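Local coordinates for protein tRNA uridine(34) acetyltransferase (Methanocaldococcus infernus, PDB 6IA8) that catalyses formation of 5-carboxymethyluridine at the wobble position 34 of tRNAs, using acetyl-CoA and S-adenosyl-L-methionine, at residues A[177-182]-A[497-502]; A[222-227]-A[257-262]; A[404-409]-A[424-429]. One frame throughout, in Å; residues are numbered along the deposited sequence.

Contact 1: A[177-182]-A[497-502]. With SO4 (sulfate ion), chain D.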
loop_
_atom_site.group_PDB
_atom_site.type_symbol
_atom_site.label_atom_id
_atom_site.label_comp_id
_atom_site.label_asym_id
_atom_site.label_seq_id
_atom_site.Cartn_x
_atom_site.Cartn_y
_atom_site.Cartn_z
ATOM N N ILE A 177 1.185 -24.242 3.602
ATOM C CA ILE A 177 -0.056 -24.717 3.003
ATOM C C ILE A 177 -0.636 -23.658 2.073
ATOM O O ILE A 177 -1.126 -23.970 0.980
ATOM C CB ILE A 177 -1.063 -25.103 4.098
ATOM C CG1 ILE A 177 -0.558 -26.322 4.875
ATOM C CG2 ILE A 177 -2.444 -25.328 3.472
ATOM C CD1 ILE A 177 -1.348 -26.604 6.152
ATOM N N ASN A 178 -0.607 -22.388 2.499
ATOM C CA ASN A 178 -1.249 -21.328 1.728
ATOM C C ASN A 178 -0.575 -21.105 0.375
ATOM O O ASN A 178 -1.212 -20.585 -0.544
ATOM C CB ASN A 178 -1.255 -20.023 2.530
ATOM C CG ASN A 178 -2.072 -18.952 1.875
ATOM O OD1 ASN A 178 -1.549 -18.027 1.306
ATOM N ND2 ASN A 178 -3.369 -19.087 1.945
ATOM N N GLU A 179 0.684 -21.520 0.214
ATOM C CA GLU A 179 1.387 -21.284 -1.045
ATOM C C GLU A 179 0.662 -21.905 -2.224
ATOM O O GLU A 179 0.830 -21.430 -3.354
ATOM C CB GLU A 179 2.823 -21.826 -0.986
ATOM C CG GLU A 179 3.696 -21.113 0.019
ATOM C CD GLU A 179 5.111 -21.590 0.036
ATOM O OE1 GLU A 179 5.448 -22.338 -0.873
ATOM O OE2 GLU A 179 5.877 -21.205 0.947
ATOM N N THR A 180 -0.136 -22.970 -1.985
ATOM C CA THR A 180 -0.874 -23.651 -3.045
ATOM C C THR A 180 -2.363 -23.794 -2.727
ATOM O O THR A 180 -3.045 -24.652 -3.314
ATOM C CB THR A 180 -0.272 -25.032 -3.314
ATOM O OG1 THR A 180 -0.300 -25.801 -2.114
ATOM C CG2 THR A 180 1.170 -24.940 -3.773
ATOM N N ALA A 181 -2.888 -22.964 -1.832
ATOM C CA ALA A 181 -4.277 -23.076 -1.419
ATOM C C ALA A 181 -5.226 -22.496 -2.476
ATOM O O ALA A 181 -4.814 -21.867 -3.457
ATOM C CB ALA A 181 -4.490 -22.366 -0.080
ATOM N N LYS A 182 -6.529 -22.699 -2.246
ATOM C CA LYS A 182 -7.534 -22.115 -3.128
ATOM C C LYS A 182 -7.646 -20.606 -2.929
ATOM O O LYS A 182 -7.964 -19.880 -3.871
ATOM C CB LYS A 182 -8.889 -22.779 -2.898
ATOM C CG LYS A 182 -8.987 -24.203 -3.435
ATOM C CD LYS A 182 -10.414 -24.762 -3.303
ATOM N N GLY A 497 1.455 -16.344 -1.082
ATOM C CA GLY A 497 0.809 -17.020 -2.183
ATOM C C GLY A 497 1.370 -16.715 -3.552
ATOM O O GLY A 497 0.822 -17.181 -4.552
ATOM N N VAL A 498 2.460 -15.962 -3.623
ATOM C CA VAL A 498 3.116 -15.630 -4.885
ATOM C C VAL A 498 4.476 -16.312 -5.026
ATOM O O VAL A 498 5.102 -16.219 -6.097
ATOM C CB VAL A 498 3.285 -14.100 -5.036
ATOM C CG1 VAL A 498 3.681 -13.732 -6.468
ATOM C CG2 VAL A 498 2.045 -13.360 -4.615
ATOM N N ARG A 499 4.970 -16.968 -3.977
ATOM C CA ARG A 499 6.294 -17.572 -4.040
ATOM C C ARG A 499 6.397 -18.513 -5.230
ATOM O O ARG A 499 7.431 -18.561 -5.909
ATOM C CB ARG A 499 6.576 -18.300 -2.722
ATOM C CG ARG A 499 6.695 -17.325 -1.532
ATOM C CD ARG A 499 6.818 -18.043 -0.192
ATOM N NE ARG A 499 7.049 -17.103 0.900
ATOM C CZ ARG A 499 6.824 -17.367 2.185
ATOM N NH1 ARG A 499 6.355 -18.551 2.551
ATOM N NH2 ARG A 499 7.058 -16.438 3.104
ATOM N N GLU A 500 5.322 -19.260 -5.505
ATOM C CA GLU A 500 5.342 -20.226 -6.601
ATOM C C GLU A 500 5.639 -19.534 -7.922
ATOM O O GLU A 500 6.344 -20.080 -8.773
ATOM C CB GLU A 500 4.008 -20.981 -6.673
ATOM C CG GLU A 500 4.063 -22.270 -7.455
ATOM C CD GLU A 500 5.042 -23.268 -6.866
ATOM O OE1 GLU A 500 6.088 -23.521 -7.501
ATOM O OE2 GLU A 500 4.770 -23.791 -5.764
ATOM N N TYR A 501 5.126 -18.319 -8.102
ATOM C CA TYR A 501 5.358 -17.574 -9.333
ATOM C C TYR A 501 6.838 -17.297 -9.528
ATOM O O TYR A 501 7.369 -17.468 -10.629
ATOM C CB TYR A 501 4.576 -16.260 -9.301
ATOM C CG TYR A 501 4.809 -15.349 -10.499
ATOM C CD1 TYR A 501 4.071 -15.499 -11.672
ATOM C CD2 TYR A 501 5.778 -14.366 -10.461
ATOM C CE1 TYR A 501 4.285 -14.663 -12.768
ATOM C CE2 TYR A 501 6.005 -13.523 -11.546
ATOM C CZ TYR A 501 5.263 -13.679 -12.704
ATOM O OH TYR A 501 5.478 -12.848 -13.773
ATOM N N TYR A 502 7.527 -16.885 -8.464
ATOM C CA TYR A 502 8.956 -16.605 -8.580
ATOM C C TYR A 502 9.784 -17.880 -8.706
ATOM O O TYR A 502 10.850 -17.868 -9.341
ATOM C CB TYR A 502 9.407 -15.745 -7.386
ATOM C CG TYR A 502 8.715 -14.368 -7.413
ATOM C CD1 TYR A 502 9.075 -13.424 -8.337
ATOM C CD2 TYR A 502 7.671 -14.052 -6.538
ATOM C CE1 TYR A 502 8.438 -12.195 -8.409
ATOM C CE2 TYR A 502 7.013 -12.831 -6.603
ATOM C CZ TYR A 502 7.421 -11.896 -7.534
ATOM O OH TYR A 502 6.805 -10.668 -7.610
HETATM S S SO4 D . 3.406 -12.648 -16.869
HETATM O O1 SO4 D . 4.767 -12.484 -17.416
HETATM O O2 SO4 D . 2.584 -13.202 -17.983
HETATM O O3 SO4 D . 3.454 -13.552 -15.727
HETATM O O4 SO4 D . 2.864 -11.332 -16.494
HETATM O O HOH W 1 2.985 -19.509 -3.680
#
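R499 reaches E179 through one amino group: NH1 donates to OE2 at 3.1 Å, with an N-H...O angle of 160°, in a salt bridge. The two flat groups stand almost perpendicular, their planes 86° apart. OE2 lies in the guanidinium plane, at its edge, whereas NH1 approaches OE2 on the anti side, out of the carboxylate plane. Both chains run extended beyond CG and cross at a slant, R499 CD lying 3.5 Å from E179 OE2. The other carboxylate oxygen, OE1, pairs with R503, so two arginines hold the group.

Next to this pair the backbones come close, the CA atoms of E179 and G497 being 4.5 Å apart. A water donates to E179 O (2.9 Å) and accepts from E500 N (3.0 Å) in helix 499-504. N178 OD1 accepts from C185 N and lies 4.2 Å from G497 N. Farther along the helix, Y501 OH donates to a sulfate oxygen, O3, at 2.9 Å. The contact is an interdomain one, fastening segment 177-182, which continues from helix 171-178 of the radical SAM domain, to the GNAT acetyltransferase domain, whose helix 499-504 also carries Y502, a probable acetyl-CoA-binding residue.

Contact 2: A[222-227]-A[257-262]; sequences NEILKL and PGMPGS
I224 sends both arms of its side chain into the loop 257-262, and its torsions decide which arm meets what. CG2 is anti to the backbone N, and lies 3.7 Å from M259 CB and 3.4 Å from P260 O. CG1 is anti to the carbonyl carbon (chi1 -52°), and the second torsion, -56°, turns CD1 onto the peptide that follows, 3.3 Å from G261 C. The methionine answers with a chain whose straight chi2 sets SD near I224 CG2, and the bend at chi3 (74°) brings M259 CE to 3.9 Å from the same CG2.

The loop presents a type II beta turn from M259 to S262, closed by S262 N donating to M259 O. It follows strand 250-255 and precedes helix 264-276, as a beta-alpha connection of the parallel radical SAM sheet, and helix 222-227 packs against it from the stretch after strand 212-218. G261, with positive phi, occupies the turn position that suits glycine; a CB there would also clash with I224 CD1 and L227 CD2. L227 has CG anti to its backbone N, and its CD2 comes within 3.7 Å of G261 CA and also approaches P260 O.

An alanine in place of I224 would probably open a gap between the helix and the turn, leaving M259 CE without its CG2 neighbour and G261 without the methyl against its carbonyl carbon. On the E223 side of the contact, a water donates to both E223 OE1 (2.6 Å) and G261 O (2.7 Å).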
loop_
_atom_site.group_PDB
_atom_site.type_symbol
_atom_site.label_atom_id
_atom_site.label_comp_id
_atom_site.label_asym_id
_atom_site.label_seq_id
_atom_site.Cartn_x
_atom_site.Cartn_y
_atom_site.Cartn_z
ATOM N N ASN A 222 6.562 18.348 13.470
ATOM C CA ASN A 222 6.557 18.013 14.894
ATOM C C ASN A 222 5.667 18.945 15.705
ATOM O O ASN A 222 5.100 18.518 16.724
ATOM C CB ASN A 222 7.985 18.008 15.441
ATOM C CG ASN A 222 8.735 16.739 15.056
ATOM O OD1 ASN A 222 8.140 15.711 14.736
ATOM N ND2 ASN A 222 10.035 16.815 15.065
ATOM N N GLU A 223 5.523 20.205 15.276
ATOM C CA GLU A 223 4.623 21.115 15.977
ATOM C C GLU A 223 3.213 20.556 16.002
ATOM O O GLU A 223 2.546 20.581 17.044
ATOM C CB GLU A 223 4.616 22.499 15.325
ATOM C CG GLU A 223 3.665 23.478 16.009
ATOM C CD GLU A 223 2.825 24.310 15.027
ATOM O OE1 GLU A 223 1.850 24.953 15.472
ATOM O OE2 GLU A 223 3.125 24.335 13.812
ATOM N N ILE A 224 2.732 20.091 14.843
ATOM C CA ILE A 224 1.387 19.546 14.723
ATOM C C ILE A 224 1.267 18.248 15.510
ATOM O O ILE A 224 0.268 18.016 16.197
ATOM C CB ILE A 224 1.043 19.329 13.238
ATOM C CG1 ILE A 224 1.282 20.599 12.415
ATOM C CG2 ILE A 224 -0.389 18.837 13.071
ATOM C CD1 ILE A 224 0.571 21.799 12.892
ATOM N N LEU A 225 2.267 17.363 15.393
ATOM C CA LEU A 225 2.230 16.093 16.111
ATOM C C LEU A 225 2.168 16.314 17.615
ATOM O O LEU A 225 1.371 15.678 18.309
ATOM C CB LEU A 225 3.444 15.251 15.742
ATOM C CG LEU A 225 3.563 14.899 14.257
ATOM C CD1 LEU A 225 4.895 14.240 13.931
ATOM C CD2 LEU A 225 2.383 13.983 13.824
ATOM N N LYS A 226 3.001 17.218 18.136
ATOM C CA LYS A 226 2.995 17.493 19.570
ATOM C C LYS A 226 1.702 18.185 19.976
ATOM O O LYS A 226 1.111 17.860 21.013
ATOM C CB LYS A 226 4.185 18.366 19.947
ATOM C CG LYS A 226 5.537 17.687 19.854
ATOM N N LEU A 227 1.232 19.124 19.148
ATOM C CA LEU A 227 0.016 19.867 19.476
ATOM C C LEU A 227 -1.179 18.927 19.630
ATOM O O LEU A 227 -2.043 19.126 20.494
ATOM C CB LEU A 227 -0.242 20.907 18.391
ATOM C CG LEU A 227 -1.230 22.033 18.603
ATOM C CD1 LEU A 227 -0.786 22.970 19.710
ATOM C CD2 LEU A 227 -1.386 22.766 17.270
ATOM N N PRO A 257 -4.681 15.840 6.108
ATOM C CA PRO A 257 -4.768 17.295 5.940
ATOM C C PRO A 257 -5.692 17.894 6.997
ATOM O O PRO A 257 -6.622 17.245 7.489
ATOM C CB PRO A 257 -5.345 17.472 4.528
ATOM C CG PRO A 257 -5.130 16.145 3.851
ATOM C CD PRO A 257 -5.209 15.102 4.949
ATOM N N GLY A 258 -5.423 19.150 7.342
ATOM C CA GLY A 258 -6.331 19.926 8.175
ATOM C C GLY A 258 -6.287 19.597 9.655
ATOM O O GLY A 258 -7.285 19.797 10.376
ATOM N N MET A 259 -5.147 19.113 10.142
ATOM C CA MET A 259 -4.978 18.884 11.565
ATOM C C MET A 259 -4.849 20.210 12.312
ATOM O O MET A 259 -4.531 21.239 11.718
ATOM C CB MET A 259 -3.739 18.034 11.829
ATOM C CG MET A 259 -3.901 16.586 11.385
ATOM S SD MET A 259 -2.389 15.676 11.531
ATOM C CE MET A 259 -2.243 15.433 13.309
ATOM N N PRO A 260 -5.081 20.203 13.626
ATOM C CA PRO A 260 -4.897 21.434 14.411
ATOM C C PRO A 260 -3.503 21.997 14.205
ATOM O O PRO A 260 -2.511 21.266 14.198
ATOM C CB PRO A 260 -5.110 20.972 15.858
ATOM C CG PRO A 260 -6.024 19.786 15.745
ATOM C CD PRO A 260 -5.669 19.109 14.423
ATOM N N GLY A 261 -3.433 23.307 14.020
ATOM C CA GLY A 261 -2.165 23.966 13.822
ATOM C C GLY A 261 -1.718 24.069 12.385
ATOM O O GLY A 261 -0.768 24.816 12.093
ATOM N N SER A 262 -2.388 23.380 11.474
ATOM C CA SER A 262 -1.979 23.381 10.085
ATOM C C SER A 262 -2.768 24.431 9.303
ATOM O O SER A 262 -3.549 25.211 9.849
ATOM C CB SER A 262 -2.160 21.989 9.482
ATOM O OG SER A 262 -1.346 21.822 8.321
HETATM O O HOH W 2 0.736 26.395 13.621
#

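Contact 3: A[404-409]-A[424-429]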
loop_
_atom_site.group_PDB
_atom_site.type_symbol
_atom_site.label_atom_id
_atom_site.label_comp_id
_atom_site.label_asym_id
_atom_site.label_seq_id
_atom_site.Cartn_x
_atom_site.Cartn_y
_atom_site.Cartn_z
ATOM N N GLY A 404 19.110 5.671 -0.711
ATOM C CA GLY A 404 19.395 4.757 -1.799
ATOM C C GLY A 404 18.719 5.170 -3.091
ATOM O O GLY A 404 18.246 6.307 -3.205
ATOM N N THR A 405 18.679 4.265 -4.070
ATOM C CA THR A 405 18.105 4.547 -5.378
ATOM C C THR A 405 16.919 3.630 -5.616
ATOM O O THR A 405 17.029 2.405 -5.454
ATOM C CB THR A 405 19.129 4.366 -6.494
ATOM O OG1 THR A 405 20.194 5.293 -6.292
ATOM C CG2 THR A 405 18.503 4.638 -7.855
ATOM N N GLU A 406 15.791 4.237 -5.992
ATOM C CA GLU A 406 14.596 3.512 -6.395
ATOM C C GLU A 406 14.513 3.588 -7.907
ATOM O O GLU A 406 14.714 4.667 -8.470
ATOM C CB GLU A 406 13.339 4.108 -5.780
ATOM C CG GLU A 406 13.301 4.108 -4.276
ATOM C CD GLU A 406 12.986 2.745 -3.633
ATOM O OE1 GLU A 406 12.694 1.749 -4.347
ATOM O OE2 GLU A 406 12.982 2.682 -2.382
ATOM N N ILE A 407 14.291 2.439 -8.551
ATOM C CA ILE A 407 14.072 2.331 -9.987
ATOM C C ILE A 407 12.634 1.864 -10.189
ATOM O O ILE A 407 12.249 0.780 -9.736
ATOM C CB ILE A 407 15.065 1.357 -10.636
ATOM C CG1 ILE A 407 16.512 1.848 -10.423
ATOM C CG2 ILE A 407 14.728 1.208 -12.129
ATOM C CD1 ILE A 407 17.288 1.095 -9.435
ATOM N N PHE A 408 11.834 2.684 -10.831
ATOM C CA PHE A 408 10.430 2.368 -11.080
ATOM C C PHE A 408 10.309 2.008 -12.550
ATOM O O PHE A 408 10.458 2.874 -13.421
ATOM C CB PHE A 408 9.537 3.548 -10.746
ATOM C CG PHE A 408 8.052 3.276 -10.927
ATOM C CD1 PHE A 408 7.356 2.551 -9.986
ATOM C CD2 PHE A 408 7.364 3.760 -12.016
ATOM C CE1 PHE A 408 5.985 2.312 -10.104
ATOM C CE2 PHE A 408 5.998 3.543 -12.158
ATOM C CZ PHE A 408 5.303 2.807 -11.201
ATOM N N LEU A 409 10.148 0.717 -12.822
ATOM C CA LEU A 409 10.007 0.186 -14.172
ATOM C C LEU A 409 8.537 -0.050 -14.463
ATOM O O LEU A 409 7.822 -0.574 -13.614
ATOM C CB LEU A 409 10.755 -1.141 -14.315
ATOM C CG LEU A 409 12.268 -1.136 -14.097
ATOM C CD1 LEU A 409 12.777 -2.593 -14.175
ATOM C CD2 LEU A 409 12.996 -0.257 -15.145
ATOM N N ARG A 424 9.093 -2.284 -8.700
ATOM C CA ARG A 424 9.859 -1.396 -7.826
ATOM C C ARG A 424 11.175 -2.080 -7.457
ATOM O O ARG A 424 11.179 -3.107 -6.766
ATOM C CB ARG A 424 9.056 -1.082 -6.571
ATOM C CG ARG A 424 7.758 -0.336 -6.795
ATOM C CD ARG A 424 7.156 0.042 -5.455
ATOM N NE ARG A 424 5.784 0.544 -5.505
ATOM C CZ ARG A 424 5.449 1.783 -5.848
ATOM N NH1 ARG A 424 6.373 2.623 -6.269
ATOM N NH2 ARG A 424 4.180 2.161 -5.831
ATOM N N LEU A 425 12.274 -1.572 -8.003
ATOM C CA LEU A 425 13.613 -2.099 -7.769
ATOM C C LEU A 425 14.411 -1.096 -6.942
ATOM O O LEU A 425 14.351 0.111 -7.192
ATOM C CB LEU A 425 14.317 -2.329 -9.098
ATOM C CG LEU A 425 15.675 -3.031 -9.094
ATOM C CD1 LEU A 425 15.526 -4.494 -8.698
ATOM C CD2 LEU A 425 16.297 -2.938 -10.510
ATOM N N ARG A 426 15.152 -1.573 -5.953
ATOM C CA ARG A 426 15.872 -0.671 -5.061
ATOM C C ARG A 426 17.324 -1.098 -4.878
ATOM O O ARG A 426 17.614 -2.283 -4.659
ATOM C CB ARG A 426 15.168 -0.593 -3.692
ATOM C CG ARG A 426 15.970 0.253 -2.661
ATOM C CD ARG A 426 15.202 0.412 -1.307
ATOM N NE ARG A 426 16.020 1.120 -0.326
ATOM C CZ ARG A 426 16.155 2.438 -0.275
ATOM N NH1 ARG A 426 15.452 3.182 -1.103
ATOM N NH2 ARG A 426 16.947 3.006 0.626
ATOM N N ASP A 427 18.230 -0.112 -4.955
ATOM C CA ASP A 427 19.617 -0.269 -4.543
ATOM C C ASP A 427 19.663 0.180 -3.099
ATOM O O ASP A 427 19.536 1.379 -2.841
ATOM C CB ASP A 427 20.537 0.593 -5.393
ATOM C CG ASP A 427 21.988 0.345 -5.115
ATOM O OD1 ASP A 427 22.327 -0.532 -4.275
ATOM O OD2 ASP A 427 22.788 1.045 -5.755
ATOM N N PRO A 428 19.804 -0.713 -2.139
ATOM C CA PRO A 428 19.586 -0.326 -0.745
ATOM C C PRO A 428 20.706 0.534 -0.165
ATOM O O PRO A 428 21.818 0.650 -0.689
ATOM C CB PRO A 428 19.478 -1.668 -0.019
ATOM C CG PRO A 428 20.234 -2.639 -0.885
ATOM C CD PRO A 428 20.078 -2.157 -2.301
ATOM N N TYR A 429 20.384 1.156 0.957
ATOM C CA TYR A 429 21.282 2.118 1.584
ATOM C C TYR A 429 21.990 1.496 2.780
ATOM O O TYR A 429 23.194 1.250 2.734
ATOM C CB TYR A 429 20.476 3.358 1.997
ATOM C CG TYR A 429 21.205 4.340 2.891
ATOM C CD1 TYR A 429 22.454 4.834 2.536
ATOM C CD2 TYR A 429 20.651 4.766 4.094
ATOM C CE1 TYR A 429 23.116 5.748 3.342
ATOM C CE2 TYR A 429 21.318 5.672 4.912
ATOM C CZ TYR A 429 22.533 6.162 4.516
ATOM O OH TYR A 429 23.198 7.051 5.314
HETATM O O HOH W 3 11.530 1.320 -6.676
#
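E406 and R426 face each other as a non-hydrogen-bonded antiparallel pair, CA atoms 4.6 Å apart, and the arginine can be followed outward. Its CB lies 3.5 Å from E406 OE1. CG is anti to the backbone N and passes near T405 O, and the chain stays extended to NE, bringing CD to 3.4 Å from E406 OE2. At the tip, NH1 donates to that same OE2 at 2.8 Å, closing a salt bridge, while NH2 comes near G404 N and is paired elsewhere with D246. The bond is bent, 144° at the hydrogen: NH1 sits well above the carboxylate plane, and OE2 is tilted from the guanidinium plane, the two planes being 41° apart. The glutamate reaches back by bending at chi2 (-77°).

Backbone bonds flank this pair. T405 and D427 exchange two, and I407 and L425 two more, with I407 N to L425 O at 2.7 Å. On the sheet face that holds I407 and L425, the two CB atoms touch at 4.1 Å. On the other face, R424 NH1 lies 3.8 Å from F408 CD1, ring and guanidinium planes set obliquely; that NH1 also donates to W329 O, and NE to Q445 OE1, a probable acetyl-CoA-binding residue.

The segments belong to the hairpin of strands 404-413 and 418-427 in the GNAT sheet. Charge is concentrated on the face of E406: the carboxylate also pairs with R444 and K245, so the negative charge of E406 is probably well compensated, and the arginine tip is held between E406, the carbonyls of A401 and S402, and D246 of the radical SAM part.

Overall arrangement
Starting from the N terminus, the chain first reaches 177-182, on helix 171-178 and the turn that follows, and the long loop opened here closes only at 497-502, where contact 1 joins the radical SAM and acetyltransferase parts. Contact 2 lies nested inside that loop, a local closure of 222-227 on 257-262 within the radical SAM domain. Contact 3, 404-409 with 424-429, follows it in series and is also nested inside contact 1, as a hairpin of the GNAT sheet. The centres of contacts 1 and 2 are 43 Å apart, on opposite sides of the chain's centre, while nearest atoms of contacts 1 and 3 are about 9 Å apart.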